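PDB 6VAP: thioesterase from Streptomyces sp. WAC02707, which probably hydrolyses aberrant or stalled acyl groups from the carrier proteins of the borrelidin polyketide assembly line, as a type II thioesterase. Local coordinates for residues K191-I196 against E217-P222; L122-R126 against H232-L236. All coordinates share one frame. Numbering follows the deposited sequence.

Interaction 1: K191-I196 against E217-P222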
# COMPACT_ATOMS: atom_id res chain seq x y z
N LYS A 191 18.11 -1.69 7.49
CA LYS A 191 16.80 -1.73 8.12
C LYS A 191 16.15 -0.35 8.13
O LYS A 191 16.83 0.68 8.12
CB LYS A 191 16.91 -2.24 9.57
CG LYS A 191 17.05 -3.76 9.68
CD LYS A 191 16.93 -4.18 11.16
CE LYS A 191 17.20 -5.65 11.34
NZ LYS A 191 17.10 -6.05 12.77
N LEU A 192 14.82 -0.31 8.21
CA LEU A 192 14.16 0.97 8.43
C LEU A 192 14.37 1.44 9.88
O LEU A 192 14.78 0.68 10.76
CB LEU A 192 12.67 0.85 8.09
CG LEU A 192 12.34 0.51 6.64
CD1 LEU A 192 10.86 0.14 6.50
CD2 LEU A 192 12.68 1.64 5.68
N ARG A 193 14.11 2.68 10.21
CA ARG A 193 14.06 3.17 11.60
C ARG A 193 12.65 3.64 11.95
O ARG A 193 12.35 3.78 13.10
CB ARG A 193 15.06 4.31 11.80
CG ARG A 193 16.50 3.91 11.51
CD ARG A 193 17.43 5.10 11.45
NE ARG A 193 18.02 5.19 10.12
CZ ARG A 193 17.47 5.84 9.11
NH1 ARG A 193 16.36 6.53 9.32
NH2 ARG A 193 18.04 5.83 7.93
N CYS A 194 11.81 3.88 10.97
CA CYS A 194 10.45 4.37 11.22
C CYS A 194 9.65 3.26 11.84
O CYS A 194 9.84 2.15 11.53
CB CYS A 194 9.67 4.69 9.97
SG CYS A 194 9.42 3.24 8.94
N PRO A 195 8.55 3.44 12.84
CA PRO A 195 7.62 2.42 13.34
C PRO A 195 6.95 1.67 12.20
O PRO A 195 6.64 2.22 11.15
CB PRO A 195 6.60 3.24 14.15
CG PRO A 195 7.32 4.51 14.51
CD PRO A 195 8.25 4.79 13.37
N ILE A 196 6.74 0.39 12.41
CA ILE A 196 6.01 -0.44 11.48
C ILE A 196 4.83 -1.03 12.22
O ILE A 196 4.97 -1.58 13.32
CB ILE A 196 6.88 -1.56 10.89
CG1 ILE A 196 7.90 -0.98 9.91
CG2 ILE A 196 5.95 -2.57 10.09
CD1 ILE A 196 8.80 -2.00 9.24
N GLU A 217 11.29 -7.53 11.66
CA GLU A 217 12.71 -7.69 11.36
C GLU A 217 13.22 -6.66 10.36
O GLU A 217 14.40 -6.70 10.02
CB GLU A 217 12.96 -9.10 10.83
CG GLU A 217 12.76 -10.20 11.87
CD GLU A 217 12.56 -11.57 11.24
OE1 GLU A 217 13.07 -11.79 10.13
OE2 GLU A 217 11.88 -12.43 11.86
N HIS A 218 12.35 -5.75 9.90
CA HIS A 218 12.71 -4.79 8.88
C HIS A 218 12.78 -3.35 9.37
O HIS A 218 12.99 -2.43 8.57
CB HIS A 218 11.73 -4.88 7.73
CG HIS A 218 11.81 -6.16 6.95
ND1 HIS A 218 12.62 -6.30 5.85
CD2 HIS A 218 11.24 -7.37 7.15
CE1 HIS A 218 12.50 -7.52 5.36
NE2 HIS A 218 11.69 -8.20 6.15
N THR A 219 12.67 -3.14 10.67
CA THR A 219 12.83 -1.81 11.23
C THR A 219 13.47 -1.95 12.61
O THR A 219 13.19 -2.91 13.33
CB THR A 219 11.50 -1.07 11.37
OG1 THR A 219 11.76 0.26 11.85
CG2 THR A 219 10.60 -1.74 12.40
N ASP A 220 14.32 -0.99 12.95
CA ASP A 220 14.85 -0.84 14.31
C ASP A 220 13.92 -0.03 15.22
O ASP A 220 14.15 0.03 16.43
CB ASP A 220 16.22 -0.17 14.26
CG ASP A 220 17.32 -1.13 13.84
OD1 ASP A 220 17.41 -2.23 14.44
OD2 ASP A 220 18.09 -0.79 12.91
N GLY A 221 12.89 0.59 14.66
CA GLY A 221 11.90 1.29 15.44
C GLY A 221 10.86 0.34 16.02
O GLY A 221 10.97 -0.89 15.94
N PRO A 222 9.85 0.90 16.67
CA PRO A 222 8.85 0.06 17.33
C PRO A 222 7.99 -0.69 16.33
O PRO A 222 7.74 -0.22 15.22
CB PRO A 222 8.01 1.06 18.14
CG PRO A 222 8.21 2.38 17.46
CD PRO A 222 9.59 2.34 16.80
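Three backbone hydrogen bonds tie the two loops together. L192 is bonded through both of its peptide groups: L192 N donates to H218 O at 2.8 Å, and D220 N donates to L192 O, also at 2.8 Å, a single beta bridge with T219, whose CA lies 4.2 Å from that of L192. I196 N donates to P222 O at 3.0 Å, where strand 196-201 starts. Between these points the hydroxyl of T219 does the bridging: T219 OG1 donates to C194 O at 2.7 Å and accepts from G221 N at 3.0 Å, closing an ST turn. CA-H...O contacts add to the backbone bonds, T219 CA to L192 O at 3.2 Å and P195 CA to P222 O at 3.2 Å. At G221 the backbones come so close, CA to R193 O at 3.4 Å, that a CB there would clash with R193 O. On the exposed side the extended K191 side chain lies along the other loop, its CE 3.3 Å from E217 O; NZ stays 4.2 Å from D220 OD1, beyond a salt bridge. The proline rings touch, P195 CG to P222 CG at 3.7 Å, and I196 CD1 reaches T219 CB at 3.6 Å. Behind the bridge, L192 packs on helix 99-113 at F105 and A108, and E112 of that helix accepts from the backbone N of R193 and C194. H218 turns away to hydrogen-bond S130. The contact thus joins the loops entering the parallel neighbours 196-201 and 223-228, the latter at the sheet edge, and sets 191-196 against helix 99-113 and strand 120-124.

Interaction 2: L122-R126 against H232-L236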
# COMPACT_ATOMS: atom_id res chain seq x y z
N LEU A 122 2.46 1.53 7.73
CA LEU A 122 1.34 0.63 8.01
C LEU A 122 1.20 -0.34 6.84
O LEU A 122 1.08 0.08 5.68
CB LEU A 122 0.04 1.40 8.24
CG LEU A 122 0.06 2.26 9.49
CD1 LEU A 122 -0.04 3.76 9.14
CD2 LEU A 122 -1.08 1.87 10.39
N VAL A 123 1.27 -1.63 7.13
CA VAL A 123 1.27 -2.66 6.11
C VAL A 123 0.20 -3.69 6.44
O VAL A 123 0.14 -4.20 7.56
CB VAL A 123 2.63 -3.35 5.99
CG1 VAL A 123 3.63 -2.40 5.26
CG2 VAL A 123 3.14 -3.66 7.34
N SER A 124 -0.68 -3.95 5.49
CA SER A 124 -1.87 -4.75 5.71
C SER A 124 -1.82 -5.94 4.77
O SER A 124 -1.59 -5.76 3.58
CB SER A 124 -3.12 -3.90 5.41
OG SER A 124 -4.23 -4.71 5.14
N ALA A 125 -2.10 -7.12 5.31
CA ALA A 125 -2.34 -8.35 4.57
C ALA A 125 -1.20 -8.64 3.60
O ALA A 125 -1.40 -8.76 2.40
CB ALA A 125 -3.69 -8.27 3.85
N ARG A 126 -0.01 -8.74 4.12
CA ARG A 126 1.13 -9.02 3.25
C ARG A 126 2.30 -9.61 4.05
O ARG A 126 2.58 -9.12 5.16
CB ARG A 126 1.59 -7.76 2.55
CG ARG A 126 2.63 -7.95 1.51
CD ARG A 126 2.12 -8.61 0.26
NE ARG A 126 3.02 -8.42 -0.87
CZ ARG A 126 3.06 -9.18 -1.95
NH1 ARG A 126 2.20 -10.15 -2.10
NH2 ARG A 126 3.99 -8.94 -2.87
N HIS A 232 -8.18 -11.92 3.58
CA HIS A 232 -7.25 -11.00 2.92
C HIS A 232 -7.81 -9.59 2.83
O HIS A 232 -7.04 -8.62 2.81
CB HIS A 232 -6.93 -11.50 1.51
CG HIS A 232 -5.70 -10.89 0.92
ND1 HIS A 232 -4.43 -11.13 1.42
CD2 HIS A 232 -5.54 -10.04 -0.12
CE1 HIS A 232 -3.54 -10.47 0.69
NE2 HIS A 232 -4.19 -9.80 -0.25
N PHE A 233 -9.13 -9.45 2.71
CA PHE A 233 -9.80 -8.15 2.73
C PHE A 233 -10.62 -7.92 4.00
O PHE A 233 -11.74 -7.37 3.97
CB PHE A 233 -10.64 -7.99 1.48
CG PHE A 233 -9.79 -7.67 0.25
CD1 PHE A 233 -9.16 -8.68 -0.44
CD2 PHE A 233 -9.62 -6.37 -0.16
CE1 PHE A 233 -8.38 -8.39 -1.56
CE2 PHE A 233 -8.86 -6.07 -1.28
CZ PHE A 233 -8.24 -7.10 -1.99
N TYR A 234 -10.06 -8.39 5.13
CA TYR A 234 -10.61 -8.04 6.44
C TYR A 234 -10.89 -6.54 6.55
O TYR A 234 -11.84 -6.14 7.23
CB TYR A 234 -9.63 -8.47 7.53
CG TYR A 234 -8.47 -7.50 7.59
CD1 TYR A 234 -7.43 -7.59 6.69
CD2 TYR A 234 -8.44 -6.46 8.52
CE1 TYR A 234 -6.37 -6.66 6.71
CE2 TYR A 234 -7.42 -5.54 8.53
CZ TYR A 234 -6.40 -5.64 7.62
OH TYR A 234 -5.40 -4.74 7.66
N LEU A 235 -10.10 -5.70 5.93
CA LEU A 235 -10.16 -4.28 6.23
C LEU A 235 -11.47 -3.64 5.80
O LEU A 235 -11.81 -2.55 6.28
CB LEU A 235 -8.97 -3.57 5.56
CG LEU A 235 -9.04 -3.29 4.06
CD1 LEU A 235 -7.76 -2.47 3.67
CD2 LEU A 235 -9.08 -4.53 3.23
N LEU A 236 -12.20 -4.28 4.89
CA LEU A 236 -13.51 -3.74 4.51
C LEU A 236 -14.50 -3.84 5.66
O LEU A 236 -15.39 -3.00 5.79
CB LEU A 236 -14.05 -4.47 3.29
CG LEU A 236 -13.09 -4.50 2.08
CD1 LEU A 236 -13.75 -5.15 0.88
CD2 LEU A 236 -12.63 -3.10 1.71
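Strand 120-124 ends at S124, and A125 turns the chain with positive phi and psi (53°/58°); opposite it, 232-233 is loop and 234-236 takes helical angles. The backbones stay apart, nearest at A125 and H232 (CA-CA 5.8 Å), so side chains make most of the contact. S124 OG and Y234 OH share a 2.8 Å hydrogen bond, and S124 OG is also hydrogen-bonded to H97. The CB of A125 sits over one face of the H232 ring, a CH-pi contact 4.1 Å from CB to the ring centroid, and touches Y234 CE1 at 4.2 Å near the edge of that ring. A125 O approaches H232 CE1 to 3.2 Å. The imidazole hydrogen-bonds D204 through ND1 and S98 through NE2, a geometry consistent with a Ser-His-Asp catalytic triad, S98 probably being the nucleophile on a GxSxG elbow. H232 on a loop beyond the last strand, beside the C-terminal end of a central strand, is characteristic of alpha/beta-hydrolase thioesterases, and H232 is probably the catalytic histidine.

From the N terminus, the chain first reaches 122-126, in the middle of the sheet, then makes a long excursion through helices 143-149 and 167-182 to 191-196. Strand 196-201 leads on to helix 209-213, after which the loop residues 217-222 close the short loop of interaction 1. Only after strand 223-228 does 232-236 return to 122-126, so the loop of interaction 2 encloses the whole of interaction 1. Interaction 1 lies where strands 196-201 and 223-228 begin, interaction 2 at the C-terminal end of 120-124 and in the loop after 223-228; their centres are about 19 Å apart. They meet through adjacent strands, I196 CG2 packing 4.1 Å from V123 CG2.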